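Box C/D snoRNA protein 1 (Saccharomyces cerevisiae, PDB 6THL) is required for the accumulation of box C/D snoRNAs, involved in snoRNA processing, their transport to the nucleolus and ribosome biogenesis. Local coordinates at residues 66-78 with 144-156. Sequence-based numbering, arbitrary orientation.
Sequences SHRIKETDFLVQG and LAIHEKCIGELLK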
loop_
_atom_site.group_PDB
_atom_site.type_symbol
_atom_site.label_atom_id
_atom_site.label_comp_id
_atom_site.label_asym_id
_atom_site.label_seq_id
_atom_site.Cartn_x
_atom_site.Cartn_y
_atom_site.Cartn_z
ATOM N N SER B 66 5.656 -10.306 -12.538
ATOM C CA SER B 66 6.951 -10.588 -13.138
ATOM C C SER B 66 7.101 -9.666 -14.284
ATOM O O SER B 66 6.122 -9.220 -14.830
ATOM C CB SER B 66 7.037 -12.014 -13.624
ATOM O OG SER B 66 7.089 -12.908 -12.523
ATOM N N HIS B 67 8.333 -9.356 -14.629
ATOM C CA HIS B 67 8.607 -8.413 -15.684
ATOM C C HIS B 67 9.478 -9.063 -16.749
ATOM O O HIS B 67 10.104 -10.080 -16.505
ATOM C CB HIS B 67 9.376 -7.230 -15.108
ATOM C CG HIS B 67 8.578 -6.343 -14.207
ATOM N ND1 HIS B 67 7.528 -5.575 -14.656
ATOM C CD2 HIS B 67 8.742 -6.030 -12.904
ATOM C CE1 HIS B 67 7.048 -4.857 -13.660
ATOM N NE2 HIS B 67 7.767 -5.120 -12.584
ATOM N N ARG B 68 9.559 -8.446 -17.921
ATOM C CA ARG B 68 10.499 -8.881 -18.968
ATOM C C ARG B 68 10.394 -10.373 -19.253
ATOM O O ARG B 68 11.385 -11.077 -19.314
ATOM C CB ARG B 68 11.940 -8.477 -18.617
ATOM C CG ARG B 68 12.384 -7.202 -19.320
ATOM C CD ARG B 68 13.706 -6.678 -18.778
ATOM N NE ARG B 68 14.061 -5.352 -19.326
ATOM C CZ ARG B 68 14.765 -4.405 -18.678
ATOM N NH1 ARG B 68 15.205 -4.604 -17.431
ATOM N NH2 ARG B 68 15.028 -3.236 -19.273
ATOM N N ILE B 69 9.168 -10.853 -19.402
ATOM C CA ILE B 69 8.944 -12.200 -19.857
ATOM C C ILE B 69 8.930 -12.157 -21.356
ATOM O O ILE B 69 8.257 -11.311 -21.935
ATOM C CB ILE B 69 7.597 -12.712 -19.398
ATOM C CG1 ILE B 69 7.608 -12.883 -17.886
ATOM C CG2 ILE B 69 7.279 -14.021 -20.091
ATOM C CD1 ILE B 69 6.212 -12.884 -17.278
ATOM N N LYS B 70 9.634 -13.087 -21.991
ATOM C CA LYS B 70 9.832 -13.023 -23.449
ATOM C C LYS B 70 8.582 -13.479 -24.190
ATOM O O LYS B 70 8.036 -14.533 -23.876
ATOM C CB LYS B 70 11.057 -13.850 -23.848
ATOM C CG LYS B 70 12.273 -13.586 -22.957
ATOM C CD LYS B 70 13.606 -13.717 -23.687
ATOM C CE LYS B 70 13.877 -15.121 -24.219
ATOM N NZ LYS B 70 14.048 -16.155 -23.158
ATOM N N GLU B 71 8.109 -12.673 -25.138
ATOM C CA GLU B 71 6.865 -12.990 -25.837
ATOM C C GLU B 71 6.912 -14.381 -26.418
ATOM O O GLU B 71 5.900 -15.088 -26.460
ATOM C CB GLU B 71 6.546 -11.999 -26.950
ATOM C CG GLU B 71 7.515 -11.942 -28.123
ATOM C CD GLU B 71 7.116 -10.847 -29.111
ATOM O OE1 GLU B 71 5.898 -10.596 -29.285
ATOM O OE2 GLU B 71 8.004 -10.212 -29.717
ATOM N N THR B 72 8.102 -14.764 -26.867
ATOM C CA THR B 72 8.353 -16.103 -27.377
ATOM C C THR B 72 8.873 -16.924 -26.202
ATOM O O THR B 72 10.090 -17.060 -26.012
ATOM C CB THR B 72 9.397 -16.054 -28.503
ATOM O OG1 THR B 72 10.627 -15.557 -27.964
ATOM C CG2 THR B 72 8.949 -15.119 -29.647
ATOM N N ASP B 73 7.943 -17.411 -25.387
ATOM C CA ASP B 73 8.230 -18.321 -24.283
ATOM C C ASP B 73 6.944 -19.017 -23.958
ATOM O O ASP B 73 5.890 -18.372 -23.918
ATOM C CB ASP B 73 8.599 -17.573 -22.998
ATOM C CG ASP B 73 10.081 -17.374 -22.804
ATOM O OD1 ASP B 73 10.904 -17.807 -23.623
ATOM O OD2 ASP B 73 10.424 -16.745 -21.783
ATOM N N PHE B 74 7.002 -20.308 -23.666
ATOM C CA PHE B 74 5.819 -20.952 -23.114
ATOM C C PHE B 74 5.518 -20.219 -21.793
ATOM O O PHE B 74 6.423 -19.592 -21.231
ATOM C CB PHE B 74 6.053 -22.446 -22.877
ATOM C CG PHE B 74 6.359 -23.234 -24.124
ATOM C CD1 PHE B 74 5.547 -23.114 -25.263
ATOM C CD2 PHE B 74 7.436 -24.142 -24.143
ATOM C CE1 PHE B 74 5.824 -23.858 -26.395
ATOM C CE2 PHE B 74 7.717 -24.892 -25.271
ATOM C CZ PHE B 74 6.910 -24.749 -26.399
ATOM N N LEU B 75 4.277 -20.285 -21.298
ATOM C CA LEU B 75 3.890 -19.571 -20.063
ATOM C C LEU B 75 4.633 -20.001 -18.776
ATOM O O LEU B 75 5.055 -19.164 -17.980
ATOM C CB LEU B 75 2.392 -19.692 -19.832
ATOM C CG LEU B 75 1.862 -18.874 -18.651
ATOM C CD1 LEU B 75 1.981 -17.370 -18.919
ATOM C CD2 LEU B 75 0.427 -19.264 -18.313
ATOM N N VAL B 76 4.771 -21.299 -18.549
ATOM C CA VAL B 76 5.565 -21.766 -17.418
ATOM C C VAL B 76 7.020 -21.272 -17.483
ATOM O O VAL B 76 7.631 -21.048 -16.441
ATOM C CB VAL B 76 5.554 -23.311 -17.285
ATOM C CG1 VAL B 76 4.180 -23.791 -16.843
ATOM C CG2 VAL B 76 5.991 -24.003 -18.584
ATOM N N GLN B 77 7.576 -21.125 -18.693
ATOM C CA GLN B 77 8.985 -20.720 -18.870
ATOM C C GLN B 77 9.293 -19.347 -18.260
ATOM O O GLN B 77 10.423 -19.091 -17.847
ATOM C CB GLN B 77 9.387 -20.685 -20.358
ATOM C CG GLN B 77 9.600 -22.034 -21.034
ATOM C CD GLN B 77 10.080 -21.899 -22.484
ATOM O OE1 GLN B 77 10.359 -20.799 -22.969
ATOM N NE2 GLN B 77 10.176 -23.027 -23.181
ATOM N N GLY B 78 8.287 -18.473 -18.236
ATOM C CA GLY B 78 8.440 -17.098 -17.751
ATOM C C GLY B 78 7.703 -16.846 -16.453
ATOM O O GLY B 78 7.119 -15.786 -16.266
ATOM N N LEU B 144 -6.799 -21.145 -20.290
ATOM C CA LEU B 144 -6.000 -21.182 -21.505
ATOM C C LEU B 144 -4.965 -22.282 -21.519
ATOM O O LEU B 144 -4.536 -22.775 -20.476
ATOM C CB LEU B 144 -5.426 -19.818 -21.878
ATOM C CG LEU B 144 -4.873 -18.996 -20.747
ATOM C CD1 LEU B 144 -3.651 -19.698 -20.207
ATOM C CD2 LEU B 144 -4.547 -17.601 -21.252
ATOM N N ALA B 145 -4.612 -22.658 -22.752
ATOM C CA ALA B 145 -3.955 -23.919 -23.061
ATOM C C ALA B 145 -2.491 -23.622 -23.090
ATOM O O ALA B 145 -1.923 -23.335 -24.129
ATOM C CB ALA B 145 -4.444 -24.443 -24.408
ATOM N N ILE B 146 -1.884 -23.664 -21.917
ATOM C CA ILE B 146 -0.584 -23.049 -21.727
ATOM C C ILE B 146 0.509 -23.830 -22.436
ATOM O O ILE B 146 1.495 -23.243 -22.873
ATOM C CB ILE B 146 -0.258 -22.892 -20.233
ATOM C CG1 ILE B 146 0.253 -24.212 -19.623
ATOM C CG2 ILE B 146 -1.488 -22.372 -19.492
ATOM C CD1 ILE B 146 0.397 -24.175 -18.113
ATOM N N HIS B 147 0.302 -25.138 -22.585
ATOM C CA HIS B 147 1.322 -26.048 -23.096
ATOM C C HIS B 147 1.291 -26.192 -24.603
ATOM O O HIS B 147 2.103 -26.896 -25.179
ATOM C CB HIS B 147 1.157 -27.409 -22.431
ATOM C CG HIS B 147 1.251 -27.339 -20.942
ATOM N ND1 HIS B 147 2.358 -26.833 -20.294
ATOM C CD2 HIS B 147 0.364 -27.663 -19.972
ATOM C CE1 HIS B 147 2.158 -26.870 -18.990
ATOM N NE2 HIS B 147 0.955 -27.368 -18.767
ATOM N N GLU B 148 0.368 -25.506 -25.244
ATOM C CA GLU B 148 0.139 -25.701 -26.643
ATOM C C GLU B 148 0.394 -24.412 -27.395
ATOM O O GLU B 148 -0.020 -24.298 -28.527
ATOM C CB GLU B 148 -1.302 -26.181 -26.833
ATOM C CG GLU B 148 -1.822 -27.006 -25.633
ATOM C CD GLU B 148 -2.838 -28.113 -25.965
ATOM O OE1 GLU B 148 -2.984 -28.484 -27.148
ATOM O OE2 GLU B 148 -3.468 -28.651 -25.018
ATOM N N LYS B 149 1.094 -23.455 -26.771
ATOM C CA LYS B 149 1.297 -22.084 -27.325
ATOM C C LYS B 149 2.228 -21.194 -26.478
ATOM O O LYS B 149 2.305 -21.325 -25.252
ATOM C CB LYS B 149 -0.043 -21.341 -27.470
ATOM C CG LYS B 149 -0.615 -21.245 -28.883
ATOM C CD LYS B 149 -2.019 -20.647 -28.811
ATOM C CE LYS B 149 -2.950 -21.100 -29.925
ATOM N NZ LYS B 149 -3.112 -20.010 -30.917
ATOM N N CYS B 150 2.908 -20.276 -27.149
ATOM C CA CYS B 150 3.711 -19.267 -26.475
ATOM C C CYS B 150 2.796 -18.090 -26.047
ATOM O O CYS B 150 1.701 -17.896 -26.609
ATOM C CB CYS B 150 4.873 -18.800 -27.374
ATOM S SG CYS B 150 4.369 -17.884 -28.861
ATOM N N ILE B 151 3.248 -17.328 -25.045
ATOM C CA ILE B 151 2.480 -16.190 -24.476
ATOM C C ILE B 151 1.945 -15.280 -25.580
ATOM O O ILE B 151 0.792 -14.833 -25.518
ATOM C CB ILE B 151 3.358 -15.310 -23.555
ATOM C CG1 ILE B 151 3.703 -16.059 -22.280
ATOM C CG2 ILE B 151 2.659 -14.010 -23.185
ATOM C CD1 ILE B 151 4.929 -15.505 -21.595
ATOM N N GLY B 152 2.821 -14.982 -26.545
ATOM C CA GLY B 152 2.521 -14.113 -27.665
ATOM C C GLY B 152 1.347 -14.625 -28.471
ATOM O O GLY B 152 0.534 -13.841 -28.971
ATOM N N GLU B 153 1.248 -15.945 -28.598
ATOM C CA GLU B 153 0.128 -16.525 -29.316
ATOM C C GLU B 153 -1.060 -16.569 -28.362
ATOM O O GLU B 153 -2.127 -16.069 -28.696
ATOM C CB GLU B 153 0.481 -17.898 -29.926
ATOM C CG GLU B 153 1.608 -17.870 -30.967
ATOM C CD GLU B 153 1.183 -17.367 -32.353
ATOM O OE1 GLU B 153 0.276 -16.519 -32.479
ATOM O OE2 GLU B 153 1.790 -17.813 -33.349
ATOM N N LEU B 154 -0.860 -17.085 -27.151
ATOM C CA LEU B 154 -1.922 -17.045 -26.120
ATOM C C LEU B 154 -2.575 -15.671 -25.951
ATOM O O LEU B 154 -3.628 -15.571 -25.330
ATOM C CB LEU B 154 -1.391 -17.461 -24.747
ATOM C CG LEU B 154 -1.310 -18.943 -24.393
ATOM C CD1 LEU B 154 -0.746 -19.130 -22.979
ATOM C CD2 LEU B 154 -2.668 -19.619 -24.523
ATOM N N LEU B 155 -1.947 -14.613 -26.451
ATOM C CA LEU B 155 -2.443 -13.288 -26.181
ATOM C C LEU B 155 -2.898 -12.597 -27.448
ATOM O O LEU B 155 -3.603 -11.595 -27.364
ATOM C CB LEU B 155 -1.373 -12.455 -25.434
ATOM C CG LEU B 155 -1.077 -12.747 -23.931
ATOM C CD1 LEU B 155 0.148 -12.013 -23.401
ATOM C CD2 LEU B 155 -2.264 -12.405 -23.044
ATOM N N LYS B 156 -2.574 -13.155 -28.616
ATOM C CA LYS B 156 -2.632 -12.387 -29.873
ATOM C C LYS B 156 -3.922 -11.599 -30.122
ATOM O O LYS B 156 -3.873 -10.381 -30.317
ATOM C CB LYS B 156 -2.321 -13.251 -31.083
ATOM C CG LYS B 156 -2.123 -12.442 -32.359
ATOM C CD LYS B 156 -1.911 -13.372 -33.544
ATOM C CE LYS B 156 -1.621 -12.631 -34.840
ATOM N NZ LYS B 156 -1.443 -13.590 -35.965
#
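The N-terminal end of the short, weakly bonded helix 151-155 is where the two segments join: the backbone amides of I151 and G152 reach across to carbonyls of the turn that leaves strand 62-70. I151 N gives a nearly straight hydrogen bond to D73 O (3.1 Å, 168° at the hydrogen), with the donor tilted out of the carbonyl plane. G152 N meets E71 O at 3.1 Å, in the carbonyl plane and on a lone pair, though the bond is more bent. At C150, the N-cap residue, SG lies between the backbone N and the carbonyl carbon (chi1 67°), which brings it back over the helix start to accept a weak bond from E153 N; CB of the same residue rests 3.6 Å from D73 O. Both segments belong to the BCD1 domain, and the contact ties the exit of one sheet strand to the connection between strands 140-143 and 159-161. Beside these two bonds, I151 points into the turn, its CG1 4.0 Å from L75 CD1 and 3.6 Å from D73 O. With an alanine here, the contacts of CG1 with L75 CD1 and D73 O would be lost, which would probably leave a gap between the turn and the helix start. L75 CG stands anti to the backbone N (chi1 -174°), and CD1 faces I151 while CD2 faces I146; the L75 and I146 side chains cross at about a right angle, with CD2 3.8 Å from I146 CG2. F123 of strand 122-126 touches both L75 and I146. Farther along, V76 CG1 packs against I146 CD1 at 4.0 Å, with helix 109-117 also touching V76. F74 turns its ring edge to K149 O, in plane. The carboxylate of E71 points elsewhere, accepting from F41 N and pairing with R13.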